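Trehalose-6-phosphate phosphatase (Cryptococcus neoformans, PDB 5DX9) is a fungal phosphatase of the HAD superfamily, modelled with magnesium and 6-O-phosphono-alpha-D-glucopyranose in its pocket. Local coordinates at residues 109-121 against 130-142. Sequence-based numbering, arbitrary orientation.
Sequences DMSWMSEVEEIFK and STIEVKKASITWH. With G6P (6-O-phosphono-alpha-D-glucopyranose), chain B.
Helix 112-125, through its part up to Lys121, packs through apolar side chains against one face of the beta hairpin 131-142, with Phe120 and Ile139 making the broadest contacts and no hydrogen bond between the two segments. The helix axis runs nearly along strand 139-142, at 9°, and nearly antiparallel to strand 131-134. Trp141 CB sits over the centre of the Phe120 ring, 3.6 Å from its centroid, a CH-pi contact. The two aromatic rings are near parallel but slid apart, so they barely overlap. Ile139 CG2 meets the edge of the Phe120 ring, 3.6 Å from CD2. The CG1 branch of Ile139, anti to the carbonyl carbon (chi1 -51°), carries CD1 to the helix, 3.7 Å from Val116 CG1. Ile132 CD1 comes up beside Phe120 CB at 3.6 Å. The hairpin belongs to a four-stranded antiparallel sheet, consistent with the cap of a HAD phosphatase. Helix 148-166 packs beside helix 112-125 and touches Val116 and Phe120. The opposite face of the hairpin lines the ligand pocket. Glu133 OE1 accepts a hydrogen bond from O2 of G6P at 3.0 Å, and Lys135 NZ donates to its O3 at 2.9 Å. Lys135 NZ also donates to Thr140 OG1 and pairs with Glu182, which itself bonds G6P. Strand alternation thus sends Ile132 and Ile139 to the helix, and Glu133 and Thr140 to the sugar. Toward the hairpin turn, the helix residue Met113, a selenomethionine, bends at chi2 and chi3 and brings SE to 3.7 Å from Lys136 O. Met110, also selenomethionine, brings CE against Ala137 CB. The Trp112 ring turns its edge to Ala137 O, 3.5 Å from CZ2. At the outer strand, Val134 CG2 lies against the Glu117 carboxylate, whose OE2 forms a salt bridge with Lys121 NZ.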
loop_
_atom_site.group_PDB
_atom_site.type_symbol
_atom_site.label_atom_id
_atom_site.label_comp_id
_atom_site.label_asym_id
_atom_site.label_seq_id
_atom_site.Cartn_x
_atom_site.Cartn_y
_atom_site.Cartn_z
ATOM N N ASP A 109 12.384 12.763 12.067
ATOM C CA ASP A 109 12.079 14.147 12.412
ATOM C C ASP A 109 10.682 14.518 11.918
ATOM O O ASP A 109 10.442 14.604 10.714
ATOM C CB ASP A 109 13.134 15.085 11.815
ATOM C CG ASP A 109 12.813 16.553 12.043
ATOM O OD1 ASP A 109 12.138 16.871 13.046
ATOM O OD2 ASP A 109 13.242 17.388 11.215
HETATM N N MSE A 110 9.763 14.739 12.854
HETATM C CA MSE A 110 8.364 14.970 12.507
HETATM C C MSE A 110 7.913 16.405 12.774
HETATM O O MSE A 110 6.714 16.692 12.812
HETATM C CB MSE A 110 7.467 13.995 13.275
HETATM C CG MSE A 110 7.801 12.525 13.043
HETATM SE SE MSE A 110 7.358 11.915 11.236
HETATM C CE MSE A 110 5.413 12.019 11.364
ATOM N N SER A 111 8.872 17.308 12.946
ATOM C CA SER A 111 8.557 18.695 13.287
ATOM C C SER A 111 7.867 19.441 12.143
ATOM O O SER A 111 7.406 20.573 12.316
ATOM C CB SER A 111 9.828 19.438 13.700
ATOM O OG SER A 111 10.814 19.364 12.686
ATOM N N TRP A 112 7.786 18.797 10.982
ATOM C CA TRP A 112 7.209 19.415 9.793
ATOM C C TRP A 112 5.679 19.448 9.814
ATOM O O TRP A 112 5.059 20.157 9.021
ATOM C CB TRP A 112 7.686 18.678 8.535
ATOM C CG TRP A 112 7.367 17.197 8.533
ATOM C CD1 TRP A 112 8.210 16.172 8.869
ATOM C CD2 TRP A 112 6.117 16.584 8.182
ATOM N NE1 TRP A 112 7.563 14.964 8.749
ATOM C CE2 TRP A 112 6.279 15.188 8.328
ATOM C CE3 TRP A 112 4.877 17.078 7.758
ATOM C CZ2 TRP A 112 5.248 14.284 8.067
ATOM C CZ3 TRP A 112 3.854 16.176 7.501
ATOM C CH2 TRP A 112 4.049 14.794 7.654
HETATM N N MSE A 113 5.069 18.683 10.712
HETATM C CA MSE A 113 3.618 18.520 10.697
HETATM C C MSE A 113 2.859 19.823 10.937
HETATM O O MSE A 113 1.880 20.109 10.242
HETATM C CB MSE A 113 3.192 17.477 11.727
HETATM C CG MSE A 113 3.778 16.103 11.455
HETATM SE SE MSE A 113 2.578 14.650 11.954
HETATM C CE MSE A 113 1.177 14.958 10.641
ATOM N N SER A 114 3.307 20.608 11.915
ATOM C CA SER A 114 2.669 21.888 12.212
ATOM C C SER A 114 2.702 22.799 10.998
ATOM O O SER A 114 1.702 23.425 10.649
ATOM C CB SER A 114 3.353 22.575 13.395
ATOM O OG SER A 114 3.296 21.765 14.554
ATOM N N GLU A 115 3.866 22.864 10.360
ATOM C CA GLU A 115 4.067 23.717 9.196
ATOM C C GLU A 115 3.118 23.334 8.068
ATOM O O GLU A 115 2.523 24.199 7.425
ATOM C CB GLU A 115 5.520 23.632 8.718
ATOM C CG GLU A 115 6.546 23.998 9.784
ATOM C CD GLU A 115 7.975 23.714 9.353
ATOM O OE1 GLU A 115 8.210 22.689 8.678
ATOM O OE2 GLU A 115 8.867 24.519 9.692
ATOM N N VAL A 116 2.979 22.033 7.836
ATOM C CA VAL A 116 2.100 21.538 6.785
ATOM C C VAL A 116 0.637 21.760 7.136
ATOM O O VAL A 116 -0.158 22.146 6.277
ATOM C CB VAL A 116 2.336 20.042 6.509
ATOM C CG1 VAL A 116 1.156 19.442 5.749
ATOM C CG2 VAL A 116 3.634 19.854 5.735
ATOM N N GLU A 117 0.285 21.517 8.397
ATOM C CA GLU A 117 -1.087 21.723 8.854
ATOM C C GLU A 117 -1.503 23.179 8.675
ATOM O O GLU A 117 -2.619 23.469 8.243
ATOM C CB GLU A 117 -1.250 21.307 10.320
ATOM C CG GLU A 117 -2.664 21.515 10.853
ATOM C CD GLU A 117 -2.888 20.906 12.230
ATOM O OE1 GLU A 117 -1.907 20.471 12.872
ATOM O OE2 GLU A 117 -4.057 20.860 12.668
ATOM N N GLU A 118 -0.591 24.091 9.003
ATOM C CA GLU A 118 -0.857 25.518 8.869
ATOM C C GLU A 118 -1.133 25.876 7.411
ATOM O O GLU A 118 -2.043 26.649 7.111
ATOM C CB GLU A 118 0.316 26.342 9.408
ATOM C CG GLU A 118 0.139 27.844 9.252
ATOM C CD GLU A 118 1.383 28.629 9.634
ATOM O OE1 GLU A 118 1.311 29.875 9.663
ATOM O OE2 GLU A 118 2.431 28.001 9.906
ATOM N N ILE A 119 -0.350 25.298 6.506
ATOM C CA ILE A 119 -0.523 25.559 5.085
ATOM C C ILE A 119 -1.873 25.042 4.587
ATOM O O ILE A 119 -2.590 25.740 3.866
ATOM C CB ILE A 119 0.609 24.923 4.258
ATOM C CG1 ILE A 119 1.935 25.631 4.547
ATOM C CG2 ILE A 119 0.285 24.990 2.776
ATOM C CD1 ILE A 119 3.122 25.044 3.803
ATOM N N PHE A 120 -2.220 23.824 4.986
ATOM C CA PHE A 120 -3.459 23.203 4.534
ATOM C C PHE A 120 -4.676 23.875 5.161
ATOM O O PHE A 120 -5.733 23.963 4.536
ATOM C CB PHE A 120 -3.458 21.705 4.849
ATOM C CG PHE A 120 -2.631 20.887 3.894
ATOM C CD1 PHE A 120 -2.234 21.414 2.675
ATOM C CD2 PHE A 120 -2.258 19.591 4.211
ATOM C CE1 PHE A 120 -1.476 20.664 1.796
ATOM C CE2 PHE A 120 -1.500 18.837 3.336
ATOM C CZ PHE A 120 -1.108 19.372 2.128
ATOM N N LYS A 121 -4.525 24.346 6.395
ATOM C CA LYS A 121 -5.584 25.111 7.044
ATOM C C LYS A 121 -5.823 26.398 6.276
ATOM O O LYS A 121 -6.963 26.814 6.074
ATOM C CB LYS A 121 -5.233 25.428 8.498
ATOM C CG LYS A 121 -5.595 24.339 9.492
ATOM C CD LYS A 121 -5.306 24.800 10.910
ATOM C CE LYS A 121 -5.622 23.720 11.924
ATOM N NZ LYS A 121 -5.174 24.118 13.290
ATOM N N SER A 130 -13.269 22.172 0.509
ATOM C CA SER A 130 -12.024 21.484 0.819
ATOM C C SER A 130 -12.035 21.033 2.273
ATOM O O SER A 130 -12.649 21.674 3.129
ATOM C CB SER A 130 -10.815 22.383 0.556
ATOM O OG SER A 130 -10.684 23.359 1.575
ATOM N N THR A 131 -11.350 19.929 2.549
ATOM C CA THR A 131 -11.289 19.396 3.901
ATOM C C THR A 131 -9.858 18.999 4.244
ATOM O O THR A 131 -9.032 18.783 3.355
ATOM C CB THR A 131 -12.224 18.182 4.071
ATOM O OG1 THR A 131 -12.444 17.935 5.464
ATOM C CG2 THR A 131 -11.625 16.942 3.421
ATOM N N ILE A 132 -9.561 18.922 5.536
ATOM C CA ILE A 132 -8.226 18.552 5.979
ATOM C C ILE A 132 -8.277 17.287 6.824
ATOM O O ILE A 132 -9.154 17.124 7.672
ATOM C CB ILE A 132 -7.555 19.685 6.778
ATOM C CG1 ILE A 132 -6.081 19.356 7.025
ATOM C CG2 ILE A 132 -8.282 19.921 8.094
ATOM C CD1 ILE A 132 -5.306 20.479 7.676
ATOM N N GLU A 133 -7.338 16.381 6.572
ATOM C CA GLU A 133 -7.274 15.129 7.310
ATOM C C GLU A 133 -5.937 15.000 8.021
ATOM O O GLU A 133 -4.992 14.422 7.488
ATOM C CB GLU A 133 -7.494 13.937 6.377
ATOM C CG GLU A 133 -8.606 13.004 6.820
ATOM C CD GLU A 133 -8.770 11.808 5.903
ATOM O OE1 GLU A 133 -8.807 11.999 4.671
ATOM O OE2 GLU A 133 -8.863 10.676 6.417
ATOM N N VAL A 134 -5.859 15.554 9.226
ATOM C CA VAL A 134 -4.666 15.399 10.045
ATOM C C VAL A 134 -4.625 13.990 10.620
ATOM O O VAL A 134 -5.503 13.592 11.384
ATOM C CB VAL A 134 -4.618 16.430 11.184
ATOM C CG1 VAL A 134 -3.396 16.199 12.058
ATOM C CG2 VAL A 134 -4.614 17.842 10.617
ATOM N N LYS A 135 -3.613 13.229 10.229
ATOM C CA LYS A 135 -3.445 11.876 10.736
ATOM C C LYS A 135 -2.256 11.848 11.686
ATOM O O LYS A 135 -1.729 12.895 12.053
ATOM C CB LYS A 135 -3.273 10.885 9.580
ATOM C CG LYS A 135 -4.551 10.674 8.770
ATOM C CD LYS A 135 -4.314 9.867 7.497
ATOM C CE LYS A 135 -3.669 10.723 6.423
ATOM N NZ LYS A 135 -3.602 10.034 5.107
ATOM N N LYS A 136 -1.833 10.656 12.087
ATOM C CA LYS A 136 -0.808 10.548 13.117
ATOM C C LYS A 136 0.592 10.875 12.605
ATOM O O LYS A 136 1.394 11.456 13.332
ATOM C CB LYS A 136 -0.832 9.149 13.735
ATOM C CG LYS A 136 -2.168 8.805 14.383
ATOM C CD LYS A 136 -2.071 7.598 15.305
ATOM C CE LYS A 136 -3.410 7.324 15.981
ATOM N NZ LYS A 136 -3.358 6.155 16.907
ATOM N N ALA A 137 0.887 10.516 11.359
ATOM C CA ALA A 137 2.208 10.776 10.795
ATOM C C ALA A 137 2.128 11.376 9.390
ATOM O O ALA A 137 3.142 11.516 8.708
ATOM C CB ALA A 137 3.034 9.497 10.774
ATOM N N SER A 138 0.920 11.726 8.963
ATOM C CA SER A 138 0.718 12.326 7.648
ATOM C C SER A 138 -0.485 13.256 7.656
ATOM O O SER A 138 -1.334 13.177 8.539
ATOM C CB SER A 138 0.537 11.241 6.582
ATOM O OG SER A 138 -0.576 10.412 6.879
ATOM N N ILE A 139 -0.560 14.136 6.664
ATOM C CA ILE A 139 -1.683 15.055 6.560
ATOM C C ILE A 139 -2.191 15.141 5.126
ATOM O O ILE A 139 -1.412 15.306 4.187
ATOM C CB ILE A 139 -1.306 16.468 7.040
ATOM C CG1 ILE A 139 -0.649 16.415 8.421
ATOM C CG2 ILE A 139 -2.538 17.367 7.040
ATOM C CD1 ILE A 139 -0.043 17.737 8.864
ATOM N N THR A 140 -3.503 15.039 4.968
ATOM C CA THR A 140 -4.116 15.072 3.649
ATOM C C THR A 140 -5.070 16.248 3.506
ATOM O O THR A 140 -5.908 16.482 4.374
ATOM C CB THR A 140 -4.886 13.777 3.357
ATOM O OG1 THR A 140 -4.001 12.657 3.477
ATOM C CG2 THR A 140 -5.477 13.814 1.955
ATOM N N TRP A 141 -4.929 16.983 2.410
ATOM C CA TRP A 141 -5.869 18.042 2.068
ATOM C C TRP A 141 -6.737 17.595 0.897
ATOM O O TRP A 141 -6.229 17.302 -0.186
ATOM C CB TRP A 141 -5.131 19.338 1.727
ATOM C CG TRP A 141 -6.044 20.490 1.405
ATOM C CD1 TRP A 141 -6.861 21.159 2.276
ATOM C CD2 TRP A 141 -6.220 21.120 0.127
ATOM N NE1 TRP A 141 -7.536 22.159 1.616
ATOM C CE2 TRP A 141 -7.165 22.153 0.299
ATOM C CE3 TRP A 141 -5.679 20.903 -1.143
ATOM C CZ2 TRP A 141 -7.573 22.972 -0.754
ATOM C CZ3 TRP A 141 -6.090 21.714 -2.186
ATOM C CH2 TRP A 141 -7.027 22.735 -1.986
ATOM N N HIS A 142 -8.046 17.534 1.124
ATOM C CA HIS A 142 -8.989 17.112 0.097
ATOM C C HIS A 142 -9.633 18.306 -0.597
ATOM O O HIS A 142 -9.992 19.284 0.055
ATOM C CB HIS A 142 -10.086 16.234 0.700
ATOM C CG HIS A 142 -9.585 14.970 1.320
ATOM N ND1 HIS A 142 -9.307 13.839 0.585
ATOM C CD2 HIS A 142 -9.330 14.648 2.614
ATOM C CE1 HIS A 142 -8.892 12.880 1.392
ATOM N NE2 HIS A 142 -8.897 13.345 2.627
HETATM C C1 G6P B . -8.035 8.400 0.953
HETATM C C2 G6P B . -7.737 8.891 2.363
HETATM C C3 G6P B . -6.503 9.770 2.401
HETATM C C4 G6P B . -5.301 9.007 1.883
HETATM C C5 G6P B . -5.550 8.198 0.595
HETATM C C6 G6P B . -4.726 6.896 0.574
HETATM O O1 G6P B . -8.473 9.450 0.087
HETATM O O2 G6P B . -8.871 9.601 2.859
HETATM O O3 G6P B . -6.204 10.150 3.751
HETATM O O4 G6P B . -4.287 10.005 1.699
HETATM O O5 G6P B . -6.897 7.745 0.391
HETATM O O6 G6P B . -5.584 5.728 0.624
HETATM P P G6P B . -5.108 4.297 0.008
HETATM O O1P G6P B . -5.755 3.038 0.773
HETATM O O2P G6P B . -5.531 4.229 -1.409
HETATM O O3P G6P B . -3.503 4.260 0.112
#